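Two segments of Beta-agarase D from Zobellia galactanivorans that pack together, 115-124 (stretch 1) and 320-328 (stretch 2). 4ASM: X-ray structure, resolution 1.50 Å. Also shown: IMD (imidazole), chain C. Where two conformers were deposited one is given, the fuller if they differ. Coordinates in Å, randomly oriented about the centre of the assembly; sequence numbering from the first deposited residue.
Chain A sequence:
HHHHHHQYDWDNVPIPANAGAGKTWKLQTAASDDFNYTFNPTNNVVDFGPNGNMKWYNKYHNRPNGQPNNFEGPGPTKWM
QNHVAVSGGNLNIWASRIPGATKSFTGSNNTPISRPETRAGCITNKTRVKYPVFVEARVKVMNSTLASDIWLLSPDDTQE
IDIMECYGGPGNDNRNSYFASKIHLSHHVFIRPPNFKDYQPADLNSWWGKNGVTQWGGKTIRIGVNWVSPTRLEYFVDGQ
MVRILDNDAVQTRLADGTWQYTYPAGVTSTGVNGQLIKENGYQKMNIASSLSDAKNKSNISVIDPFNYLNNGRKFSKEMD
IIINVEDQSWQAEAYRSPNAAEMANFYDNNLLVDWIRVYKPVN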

# COMPACT_ATOMS: atom_id res chain seq x y z
N ARG A 115 10.18 2.50 21.30
CA ARG A 115 8.85 3.08 21.45
C ARG A 115 7.93 1.98 21.95
O ARG A 115 8.30 0.81 21.89
CB ARG A 115 8.35 3.63 20.10
CG ARG A 115 9.12 4.82 19.53
CD ARG A 115 8.92 6.06 20.37
NE ARG A 115 9.61 7.21 19.77
CZ ARG A 115 10.88 7.59 20.02
NH1 ARG A 115 11.67 6.90 20.84
NH2 ARG A 115 11.36 8.67 19.40
N PRO A 116 6.73 2.34 22.44
CA PRO A 116 5.75 1.31 22.76
C PRO A 116 5.49 0.39 21.58
O PRO A 116 5.37 0.84 20.44
CB PRO A 116 4.48 2.11 23.08
CG PRO A 116 4.99 3.43 23.59
CD PRO A 116 6.21 3.70 22.74
N GLU A 117 5.43 -0.91 21.85
CA GLU A 117 5.19 -1.89 20.79
C GLU A 117 3.73 -1.88 20.36
O GLU A 117 2.83 -1.87 21.18
CB GLU A 117 5.58 -3.30 21.24
CG GLU A 117 5.33 -4.34 20.16
CD GLU A 117 5.96 -5.67 20.46
OE1 GLU A 117 7.21 -5.75 20.52
OE2 GLU A 117 5.20 -6.65 20.62
N THR A 118 3.52 -1.89 19.06
CA THR A 118 2.16 -1.92 18.51
C THR A 118 1.92 -3.28 17.88
O THR A 118 2.53 -3.62 16.86
CB THR A 118 1.94 -0.82 17.48
OG1 THR A 118 2.17 0.44 18.12
CG2 THR A 118 0.50 -0.88 16.97
N ARG A 119 1.02 -4.04 18.49
CA ARG A 119 0.64 -5.34 17.96
C ARG A 119 -0.35 -5.09 16.84
O ARG A 119 -1.22 -4.23 16.98
CB ARG A 119 0.00 -6.19 19.06
CG ARG A 119 0.87 -6.31 20.32
CD ARG A 119 0.34 -7.37 21.30
NE ARG A 119 -1.07 -7.19 21.62
CZ ARG A 119 -1.79 -8.04 22.34
NH1 ARG A 119 -1.21 -9.14 22.85
NH2 ARG A 119 -3.08 -7.80 22.56
N ALA A 120 -0.24 -5.83 15.74
CA ALA A 120 -1.10 -5.56 14.57
C ALA A 120 -1.25 -6.79 13.69
O ALA A 120 -0.37 -7.61 13.61
CB ALA A 120 -0.50 -4.42 13.75
N GLY A 121 -2.35 -6.87 12.96
CA GLY A 121 -2.53 -8.02 12.07
C GLY A 121 -1.87 -7.83 10.71
O GLY A 121 -1.63 -6.70 10.26
N CYS A 122 -1.62 -8.95 10.04
CA CYS A 122 -1.03 -8.97 8.71
C CYS A 122 -1.47 -10.26 8.05
O CYS A 122 -1.34 -11.32 8.67
CB CYS A 122 0.50 -8.93 8.81
SG CYS A 122 1.33 -8.76 7.21
N ILE A 123 -1.97 -10.17 6.82
CA ILE A 123 -2.38 -11.37 6.10
C ILE A 123 -1.79 -11.37 4.71
O ILE A 123 -1.48 -10.32 4.15
CB ILE A 123 -3.93 -11.51 6.02
CG1 ILE A 123 -4.53 -10.46 5.07
CG2 ILE A 123 -4.54 -11.42 7.41
CD1 ILE A 123 -6.05 -10.62 4.90
N THR A 124 -1.71 -12.58 4.13
CA THR A 124 -1.25 -12.78 2.76
C THR A 124 -2.27 -13.65 2.00
O THR A 124 -2.76 -14.65 2.55
CB THR A 124 0.07 -13.55 2.78
OG1 THR A 124 1.05 -12.82 3.54
CG2 THR A 124 0.61 -13.76 1.38
N ASP A 320 2.63 -11.28 -3.97
CA ASP A 320 1.63 -11.61 -2.96
C ASP A 320 0.79 -10.40 -2.61
O ASP A 320 1.32 -9.29 -2.44
CB ASP A 320 2.32 -12.07 -1.67
CG ASP A 320 3.17 -13.31 -1.88
OD1 ASP A 320 2.65 -14.29 -2.47
OD2 ASP A 320 4.34 -13.32 -1.45
N ILE A 321 -0.52 -10.62 -2.45
CA ILE A 321 -1.41 -9.57 -1.92
C ILE A 321 -1.33 -9.63 -0.40
O ILE A 321 -1.56 -10.69 0.20
CB ILE A 321 -2.88 -9.77 -2.32
CG1 ILE A 321 -3.04 -9.82 -3.83
CG2 ILE A 321 -3.75 -8.65 -1.73
CD1 ILE A 321 -4.38 -10.42 -4.28
N ILE A 322 -1.00 -8.49 0.20
CA ILE A 322 -0.87 -8.36 1.65
C ILE A 322 -1.79 -7.25 2.15
O ILE A 322 -1.89 -6.17 1.53
CB ILE A 322 0.59 -8.05 2.06
CG1 ILE A 322 1.52 -9.20 1.57
CG2 ILE A 322 0.69 -7.83 3.56
CD1 ILE A 322 3.00 -8.95 1.73
N ILE A 323 -2.51 -7.51 3.23
CA ILE A 323 -3.28 -6.46 3.90
C ILE A 323 -2.79 -6.42 5.32
O ILE A 323 -2.66 -7.46 5.96
CB ILE A 323 -4.80 -6.73 3.83
CG1 ILE A 323 -5.24 -6.82 2.37
CG2 ILE A 323 -5.54 -5.60 4.58
CD1 ILE A 323 -6.71 -7.20 2.21
N ASN A 324 -2.51 -5.22 5.83
CA ASN A 324 -2.02 -5.13 7.20
C ASN A 324 -2.20 -3.75 7.81
O ASN A 324 -2.67 -2.82 7.16
CB ASN A 324 -0.55 -5.60 7.34
CG ASN A 324 0.48 -4.58 6.83
OD1 ASN A 324 0.19 -3.40 6.69
ND2 ASN A 324 1.71 -5.03 6.61
N VAL A 325 -1.80 -3.64 9.07
CA VAL A 325 -1.67 -2.37 9.76
C VAL A 325 -0.20 -2.28 10.20
O VAL A 325 0.40 -3.29 10.58
CB VAL A 325 -2.64 -2.32 10.96
CG1 VAL A 325 -2.25 -1.23 11.99
CG2 VAL A 325 -4.08 -2.14 10.42
N GLU A 326 0.38 -1.08 10.16
CA GLU A 326 1.78 -0.86 10.55
C GLU A 326 1.97 0.39 11.36
O GLU A 326 1.37 1.42 11.07
CB GLU A 326 2.70 -0.77 9.32
CG GLU A 326 2.80 -2.07 8.56
CD GLU A 326 3.62 -1.94 7.28
OE1 GLU A 326 4.25 -0.87 7.06
OE2 GLU A 326 3.66 -2.93 6.51
N ASP A 327 2.84 0.29 12.36
CA ASP A 327 3.42 1.42 13.07
C ASP A 327 4.83 1.60 12.50
O ASP A 327 5.77 0.93 12.92
CB ASP A 327 3.45 1.09 14.57
CG ASP A 327 3.69 2.32 15.44
OD1 ASP A 327 4.16 3.34 14.92
OD2 ASP A 327 3.43 2.24 16.66
N GLN A 328 4.96 2.48 11.52
CA GLN A 328 6.24 2.61 10.79
C GLN A 328 7.27 3.42 11.57
O GLN A 328 6.91 4.28 12.39
CB GLN A 328 6.00 3.17 9.39
CG GLN A 328 5.08 2.24 8.59
CD GLN A 328 4.73 2.74 7.20
OE1 GLN A 328 4.16 2.00 6.37
NE2 GLN A 328 5.02 3.99 6.94
N1 IMD C . 4.39 -1.16 2.07
C2 IMD C . 4.50 -1.98 3.12
N3 IMD C . 3.81 -1.45 4.15
C4 IMD C . 3.25 -0.28 3.75
C5 IMD C . 3.62 -0.10 2.42
O HOH W 1 4.45 3.08 19.01

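What fills the apolar centre of the contact? Ile123 and Ile323 lie side by side on one face of the sheet, with Ile123 CG1 3.9 Å from Ile323 CB. On the other face, Cys122 SG lies 3.8 Å from Ile322 CG2 and 3.7 Å from Asn324 CB, its chi1 in the t well. Branched, apolar isoleucines suit these buried strands because they fill space without leaving polar groups unpaired.

What sets this register? The strands run antiparallel, and Ile123 and Ile323 form a hydrogen-bonded pair: Ile123 N donates to Ile323 O at 2.9 Å, and Ile323 N to Ile123 O at 3.1 Å. Further along, Val325 N reaches Gly121 O at 3.3 Å. Between these bonds Cys122 CA lies 3.5 Å from Ile323 O, and beyond them Thr124 CA lies 3.3 Å from Ile321 O.

How does the contact change toward its polar edge? Small Ala120 still packs against Val325, CB to CG1 at 4.0 Å. Beyond it the pairing passes to side chains: Thr118 OG1 donates to Asp327 OD2 at 2.6 Å, both side chains pointing toward the other stretch. Both residues are buried, so hydroxyl donor and carboxylate acceptor satisfy each other.

What completes that edge? A water donates to Pro116 O at 2.8 Å and to Asp327 OD2 at 2.7 Å, so one carboxylate oxygen accepts from both threonine and water.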